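Local coordinates for glycerol dehydratase (Clostridium butyricum, PDB 1R9D), which probably dehydrates glycerol as a vitamin B12-independent lyase of the glycyl radical type, related to pyruvate formate-lyase, at residues A[361-366]-A[393-398]; A[400-405]-A[763-768]; A[737-742]-A[755-760]. All blocks are in the same frame, centred on the assembly; numbering follows the deposited sequence.

Interaction 1: residues A[361-366]-A[393-398]; sequences MALEAA and AELTRE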
# COMPACT_ATOMS: atom_id res chain seq x y z
N MET A 361 22.69 -16.74 37.87
CA MET A 361 23.85 -16.11 37.24
C MET A 361 23.49 -14.73 36.72
O MET A 361 24.34 -13.85 36.62
CB MET A 361 24.39 -16.98 36.10
CG MET A 361 25.00 -18.29 36.59
SD MET A 361 25.85 -19.17 35.27
CE MET A 361 24.52 -20.10 34.58
N ALA A 362 22.21 -14.54 36.39
CA ALA A 362 21.76 -13.25 35.89
C ALA A 362 21.80 -12.25 37.04
O ALA A 362 22.22 -11.10 36.87
CB ALA A 362 20.34 -13.36 35.33
N LEU A 363 21.36 -12.69 38.21
CA LEU A 363 21.37 -11.83 39.39
C LEU A 363 22.82 -11.49 39.73
O LEU A 363 23.14 -10.36 40.09
CB LEU A 363 20.70 -12.55 40.57
CG LEU A 363 19.22 -12.91 40.40
CD1 LEU A 363 18.73 -13.68 41.63
CD2 LEU A 363 18.39 -11.65 40.22
N GLU A 364 23.70 -12.48 39.60
CA GLU A 364 25.11 -12.30 39.89
C GLU A 364 25.73 -11.27 38.93
O GLU A 364 26.50 -10.41 39.35
CB GLU A 364 25.85 -13.64 39.77
CG GLU A 364 27.19 -13.69 40.48
CD GLU A 364 27.04 -13.87 41.99
OE1 GLU A 364 28.07 -13.82 42.70
OE2 GLU A 364 25.90 -14.09 42.46
N ALA A 365 25.39 -11.38 37.65
CA ALA A 365 25.91 -10.47 36.63
C ALA A 365 25.60 -9.00 36.92
O ALA A 365 26.42 -8.12 36.65
CB ALA A 365 25.37 -10.85 35.25
N ALA A 366 24.42 -8.73 37.47
CA ALA A 366 24.05 -7.35 37.78
C ALA A 366 25.03 -6.74 38.78
O ALA A 366 25.34 -5.55 38.70
CB ALA A 366 22.62 -7.30 38.33
N ALA A 393 16.32 -10.03 46.92
CA ALA A 393 16.36 -8.99 47.95
C ALA A 393 17.80 -8.54 48.19
O ALA A 393 18.05 -7.36 48.41
CB ALA A 393 15.75 -9.52 49.25
N GLU A 394 18.75 -9.48 48.15
CA GLU A 394 20.16 -9.15 48.33
C GLU A 394 20.62 -8.20 47.23
O GLU A 394 21.41 -7.29 47.47
CB GLU A 394 21.05 -10.40 48.25
CG GLU A 394 21.11 -11.26 49.49
CD GLU A 394 22.34 -12.17 49.47
OE1 GLU A 394 23.46 -11.67 49.74
OE2 GLU A 394 22.19 -13.37 49.17
N LEU A 395 20.13 -8.43 46.01
CA LEU A 395 20.49 -7.57 44.89
C LEU A 395 19.93 -6.18 45.12
O LEU A 395 20.61 -5.18 44.90
CB LEU A 395 19.95 -8.15 43.58
CG LEU A 395 20.14 -7.28 42.33
CD1 LEU A 395 21.62 -6.97 42.11
CD2 LEU A 395 19.56 -8.00 41.13
N THR A 396 18.68 -6.10 45.57
CA THR A 396 18.06 -4.80 45.83
C THR A 396 18.90 -4.01 46.83
O THR A 396 19.03 -2.79 46.72
CB THR A 396 16.63 -4.97 46.40
OG1 THR A 396 15.79 -5.57 45.41
CG2 THR A 396 16.06 -3.62 46.79
N ARG A 397 19.46 -4.70 47.81
CA ARG A 397 20.27 -4.04 48.83
C ARG A 397 21.52 -3.38 48.25
O ARG A 397 22.09 -2.47 48.85
CB ARG A 397 20.66 -5.04 49.93
CG ARG A 397 21.43 -4.41 51.09
CD ARG A 397 21.39 -5.31 52.32
NE ARG A 397 22.06 -6.59 52.10
CZ ARG A 397 22.02 -7.60 52.97
NH1 ARG A 397 21.35 -7.48 54.11
NH2 ARG A 397 22.65 -8.74 52.68
N GLU A 398 21.93 -3.81 47.06
CA GLU A 398 23.11 -3.23 46.42
C GLU A 398 22.89 -1.78 45.99
O GLU A 398 23.84 -1.05 45.74
CB GLU A 398 23.52 -4.08 45.21
CG GLU A 398 24.09 -5.45 45.57
CD GLU A 398 25.39 -5.37 46.35
OE1 GLU A 398 26.31 -4.66 45.90
OE2 GLU A 398 25.48 -6.01 47.42
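Leu395 reaches across from its helix with both methyls, overlapping Leu363 with one and Ala366 with the other. Its CG stands opposite the backbone N (chi1 175°), which carries the isobutyl group out from the helix surface; a second torsion of 58° turns CD2 to Leu363 and CD1 to Ala366. CD2 meets CD2 of Leu363 at 3.9 Å, the two leucine side chains crossing at a slant. CD1 turns to the next helical turn, where it lies 3.9 Å from CB of Ala366. Ala366 offers this one methyl, and CD1 rests on it, while Leu363 walls the branch on one side with CG placed beside its own backbone N (chi1 -63°). The contact is wholly apolar and buried. It joins helix 357-369 to helix 386-397, the helices before and after strand 375-380 in the chain, packed side by side over it in a beta-alpha-beta-alpha-beta run through the parallel strands 341-344, 375-380 and 404-407. This is consistent with part of one half of the ten-stranded alpha/beta barrel of the pyruvate formate-lyase family. Leu376 of the central strand packs on Leu363, Ala366 and Leu395 alike, and Pro403 adds to the cover over Leu395. Beside this apolar seam runs a polar bridge: Arg391, on the same helix as Leu395, pairs with Glu364 of the facing helix through NH2 and with Glu394 through NH1.

Interaction 2: residues A[400-405]-A[763-768]; sequences LGLPAY and GYSAQF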
# COMPACT_ATOMS: atom_id res chain seq x y z
N LEU A 400 21.20 -0.60 43.18
CA LEU A 400 21.24 -0.35 41.74
C LEU A 400 19.83 -0.12 41.21
O LEU A 400 19.64 0.23 40.04
CB LEU A 400 21.86 -1.54 41.02
CG LEU A 400 23.24 -1.99 41.52
CD1 LEU A 400 23.63 -3.29 40.85
CD2 LEU A 400 24.27 -0.90 41.24
N GLY A 401 18.83 -0.31 42.07
CA GLY A 401 17.45 -0.13 41.66
C GLY A 401 16.90 -1.43 41.10
O GLY A 401 15.74 -1.51 40.70
N LEU A 402 17.75 -2.46 41.09
CA LEU A 402 17.38 -3.77 40.58
C LEU A 402 17.13 -4.75 41.72
O LEU A 402 17.67 -4.58 42.81
CB LEU A 402 18.51 -4.33 39.71
CG LEU A 402 19.04 -3.44 38.59
CD1 LEU A 402 20.31 -4.08 38.02
CD2 LEU A 402 17.99 -3.26 37.51
N PRO A 403 16.29 -5.77 41.48
CA PRO A 403 15.60 -5.99 40.21
C PRO A 403 14.17 -5.48 40.33
O PRO A 403 13.72 -5.15 41.43
CB PRO A 403 15.64 -7.50 40.07
CG PRO A 403 15.35 -7.93 41.49
CD PRO A 403 16.25 -6.99 42.31
N ALA A 404 13.47 -5.40 39.21
CA ALA A 404 12.07 -4.99 39.24
C ALA A 404 11.34 -6.30 39.54
O ALA A 404 11.74 -7.35 39.04
CB ALA A 404 11.65 -4.44 37.88
N TYR A 405 10.29 -6.24 40.36
CA TYR A 405 9.52 -7.44 40.73
C TYR A 405 8.16 -7.44 40.03
O TYR A 405 7.49 -6.41 40.00
CB TYR A 405 9.29 -7.50 42.25
CG TYR A 405 10.57 -7.58 43.07
CD1 TYR A 405 11.34 -6.44 43.30
CD2 TYR A 405 11.00 -8.79 43.60
CE1 TYR A 405 12.53 -6.51 44.04
CE2 TYR A 405 12.19 -8.87 44.34
CZ TYR A 405 12.94 -7.73 44.55
OH TYR A 405 14.11 -7.80 45.28
N GLY A 763 11.06 2.06 36.08
CA GLY A 763 11.01 0.92 35.18
C GLY A 763 12.37 0.66 34.56
O GLY A 763 12.55 -0.29 33.79
N TYR A 764 13.33 1.51 34.91
CA TYR A 764 14.69 1.38 34.39
C TYR A 764 15.64 2.14 35.30
O TYR A 764 15.24 3.06 36.01
CB TYR A 764 14.80 1.94 32.97
CG TYR A 764 14.71 3.46 32.85
CD1 TYR A 764 15.84 4.23 32.55
CD2 TYR A 764 13.49 4.12 32.97
CE1 TYR A 764 15.74 5.62 32.37
CE2 TYR A 764 13.38 5.50 32.80
CZ TYR A 764 14.51 6.24 32.49
OH TYR A 764 14.39 7.60 32.28
N SER A 765 16.91 1.75 35.26
CA SER A 765 17.94 2.41 36.05
C SER A 765 18.77 3.26 35.10
O SER A 765 18.74 3.06 33.88
CB SER A 765 18.81 1.38 36.76
OG SER A 765 18.05 0.66 37.73
N ALA A 766 19.52 4.22 35.64
CA ALA A 766 20.34 5.07 34.80
C ALA A 766 21.55 5.59 35.55
O ALA A 766 21.60 5.57 36.77
CB ALA A 766 19.52 6.25 34.30
N GLN A 767 22.53 6.05 34.77
CA GLN A 767 23.74 6.64 35.33
C GLN A 767 23.24 8.00 35.80
O GLN A 767 22.88 8.86 34.99
CB GLN A 767 24.79 6.79 34.23
CG GLN A 767 26.02 7.59 34.63
CD GLN A 767 27.00 7.74 33.48
OE1 GLN A 767 26.59 7.94 32.33
NE2 GLN A 767 28.29 7.66 33.78
N PHE A 768 23.20 8.18 37.11
CA PHE A 768 22.71 9.42 37.70
C PHE A 768 23.20 10.71 37.04
O PHE A 768 22.40 11.60 36.75
CB PHE A 768 23.04 9.45 39.20
CG PHE A 768 22.39 10.59 39.93
CD1 PHE A 768 21.02 10.60 40.16
CD2 PHE A 768 23.16 11.66 40.38
CE1 PHE A 768 20.42 11.66 40.83
CE2 PHE A 768 22.56 12.73 41.05
CZ PHE A 768 21.19 12.73 41.27
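Ser765 OG has two hydrogen-bond partners: it gives its proton to the backbone O of Leu400, 2.8 Å away, and is also hydrogen-bonded to NH1 of Arg760. The bond to Leu400 O lies in the carbonyl plane and comes in at a C=O...OG angle of 154°, closer to the line of the carbonyl than a usual lone-pair approach. The hydroxyl is aimed there by a first torsion of -66°, which sets OG beside the backbone N and opposite the carbonyl carbon; CB of Ser765 follows at 3.6 Å from Leu400 O. Gly401 has a backbone that calls for glycine (phi 88°), and the hydroxyl takes the side where a CB would point, so that its bare CA passes 4.1 Å from Ser765 OG. Leu402 closes one flank: its CD2 methyl ends 3.9 Å from Ser765 OG and its side chain also packs on Arg760. The two segments belong to sequence families that together make up a glycyl radical enzyme. Gly763, two residues before the serine, is the predicted radical site, although no radical is present in this structure; it sits in the turn of the hairpin formed by strands 758-760 and 765-767, consistent with the glycine finger loop of the family. Segment 400-405, in turn, leads from helix 386-397 into barrel strand 404-407, with a cis peptide bond between Leu402 and Pro403 just before the strand. Tyr764 points the other way from the serine, its OH bonded to Gly334 O and its ring set edge-to-face with Tyr339, while Gly763 N is held by Gln735 OE1.

Interaction 3: residues A[737-742]-A[755-760]; sequences NVIDKK and QDLIVR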
# COMPACT_ATOMS: atom_id res chain seq x y z
N ASN A 737 14.54 1.78 45.26
CA ASN A 737 15.79 2.52 45.26
C ASN A 737 16.24 2.36 46.71
O ASN A 737 15.41 2.42 47.63
CB ASN A 737 15.57 4.01 44.97
CG ASN A 737 16.03 4.41 43.57
OD1 ASN A 737 17.07 3.96 43.09
ND2 ASN A 737 15.26 5.28 42.93
N VAL A 738 17.52 2.12 46.92
CA VAL A 738 18.07 1.97 48.26
C VAL A 738 19.40 2.71 48.22
O VAL A 738 20.43 2.12 47.93
CB VAL A 738 18.33 0.50 48.62
CG1 VAL A 738 18.86 0.39 50.05
CG2 VAL A 738 17.05 -0.31 48.48
N ILE A 739 19.35 4.01 48.49
CA ILE A 739 20.56 4.82 48.44
C ILE A 739 20.56 5.95 49.46
O ILE A 739 19.51 6.40 49.92
CB ILE A 739 20.75 5.42 47.03
CG1 ILE A 739 22.14 6.03 46.90
CG2 ILE A 739 19.66 6.46 46.77
CD1 ILE A 739 22.45 6.54 45.51
N ASP A 740 21.77 6.38 49.80
CA ASP A 740 21.97 7.47 50.75
C ASP A 740 21.73 8.78 50.02
O ASP A 740 22.40 9.08 49.03
CB ASP A 740 23.41 7.43 51.27
CG ASP A 740 23.62 8.30 52.49
OD1 ASP A 740 23.10 9.44 52.51
OD2 ASP A 740 24.32 7.84 53.42
N LYS A 741 20.78 9.57 50.51
CA LYS A 741 20.46 10.85 49.89
C LYS A 741 21.67 11.77 49.74
O LYS A 741 21.75 12.56 48.80
CB LYS A 741 19.38 11.57 50.69
CG LYS A 741 18.98 12.93 50.13
CD LYS A 741 17.91 13.59 50.98
CE LYS A 741 17.46 14.91 50.37
NZ LYS A 741 16.34 15.51 51.14
N LYS A 742 22.61 11.67 50.68
CA LYS A 742 23.81 12.50 50.64
C LYS A 742 24.64 12.21 49.39
O LYS A 742 25.28 13.10 48.84
CB LYS A 742 24.65 12.27 51.90
CG LYS A 742 23.97 12.78 53.15
CD LYS A 742 24.63 12.26 54.41
CE LYS A 742 23.79 12.62 55.63
NZ LYS A 742 24.22 11.88 56.85
N GLN A 755 30.89 8.86 38.52
CA GLN A 755 30.55 8.34 37.20
C GLN A 755 29.84 6.98 37.21
O GLN A 755 29.04 6.69 36.32
CB GLN A 755 31.81 8.24 36.34
CG GLN A 755 32.29 9.58 35.81
CD GLN A 755 33.55 9.46 34.99
OE1 GLN A 755 33.62 8.68 34.03
NE2 GLN A 755 34.57 10.22 35.37
N ASP A 756 30.13 6.15 38.21
CA ASP A 756 29.53 4.82 38.28
C ASP A 756 28.26 4.74 39.13
O ASP A 756 27.74 3.65 39.35
CB ASP A 756 30.56 3.83 38.81
CG ASP A 756 30.79 3.97 40.30
OD1 ASP A 756 30.86 5.12 40.79
OD2 ASP A 756 30.92 2.93 40.98
N LEU A 757 27.77 5.87 39.60
CA LEU A 757 26.56 5.89 40.43
C LEU A 757 25.32 5.59 39.60
O LEU A 757 25.00 6.32 38.67
CB LEU A 757 26.40 7.25 41.12
CG LEU A 757 25.11 7.44 41.93
CD1 LEU A 757 25.09 6.47 43.10
CD2 LEU A 757 25.02 8.87 42.42
N ILE A 758 24.62 4.51 39.95
CA ILE A 758 23.40 4.10 39.24
C ILE A 758 22.18 4.36 40.12
O ILE A 758 22.24 4.15 41.33
CB ILE A 758 23.41 2.60 38.91
CG1 ILE A 758 24.70 2.23 38.16
CG2 ILE A 758 22.18 2.25 38.05
CD1 ILE A 758 24.87 2.96 36.84
N VAL A 759 21.09 4.80 39.51
CA VAL A 759 19.86 5.07 40.25
C VAL A 759 18.63 4.61 39.45
O VAL A 759 18.65 4.57 38.22
CB VAL A 759 19.70 6.57 40.55
CG1 VAL A 759 19.54 7.35 39.25
CG2 VAL A 759 18.50 6.80 41.45
N ARG A 760 17.57 4.26 40.17
CA ARG A 760 16.34 3.82 39.53
C ARG A 760 15.48 5.04 39.20
O ARG A 760 15.23 5.88 40.08
CB ARG A 760 15.56 2.91 40.47
CG ARG A 760 14.44 2.15 39.80
CD ARG A 760 15.02 1.19 38.78
NE ARG A 760 14.01 0.31 38.22
CZ ARG A 760 14.28 -0.66 37.35
NH1 ARG A 760 15.52 -0.87 36.94
NH2 ARG A 760 13.29 -1.42 36.91
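Leu757 is first in 755-760 to meet the other segment: its CD1 touches CD1 of Ile739 at 3.6 Å, where the two chains cross at an angle and Ile739, extended through both torsions, delivers only its tip. Ile743, Leu744 and Ala747 of helix 741-749 also pack on Leu757, as does Phe768; Asp740 N-caps this helix, its OD1 accepting from Lys742 N at 2.9 Å. Val759 comes next, laying its CG2 methyl beside the Asn737 amide, 3.6 Å from OD1. At Arg760 the contact turns polar. Its N-H gives to OD1 of Asn737 at 3.0 Å (N-H...O 158°), on a lone pair in the carbonyl plane, and its backbone O receives ND2 of Asn737 at 2.9 Å (154°). The amide thus lies alongside the backbone of one residue and crowds its CB, 3.2 Å from OD1; Asn737 adopts an unusual first torsion of -107° here. The arginine side chain bends at its second torsion and carries the guanidinium away, its plane nearly perpendicular to the amide, to NH1's bond with Ser765 OG. In the part of the chain assigned to the glycine radical family, Asn737 thereby ties the end of barrel strand 733-738 to hairpin strand 758-760, whose Val759 pairs with Ala766. Because one bond demands an acceptor and the other a donor, the pair fixes which way round the buried amide stands.

How the interactions relate
The three contacts form a chain from outer helices to the hairpin that carries the predicted radical glycine. Interactions 1 and 2 have centres 11 Å apart and are joined by Thr396 OG1, 2.8 Å from Tyr405 OH, probably a hydrogen bond. Interactions 1 and 3, 15 Å apart, meet where Thr396 O packs on Val738 CG2 at 3.6 Å. Interactions 2 and 3, 10 Å apart, share the hairpin: Ala766 N lies 2.7 Å from Val759 O. Arg760 of interaction 3 also lies against interaction 2, its CD 3.4 Å from Gly401 O. Bound glycerol is about 11 Å from the side chain of Arg760 and about 13 Å from that of Ser765, so interactions 2 and 3 adjoin the hairpin without touching the ligand.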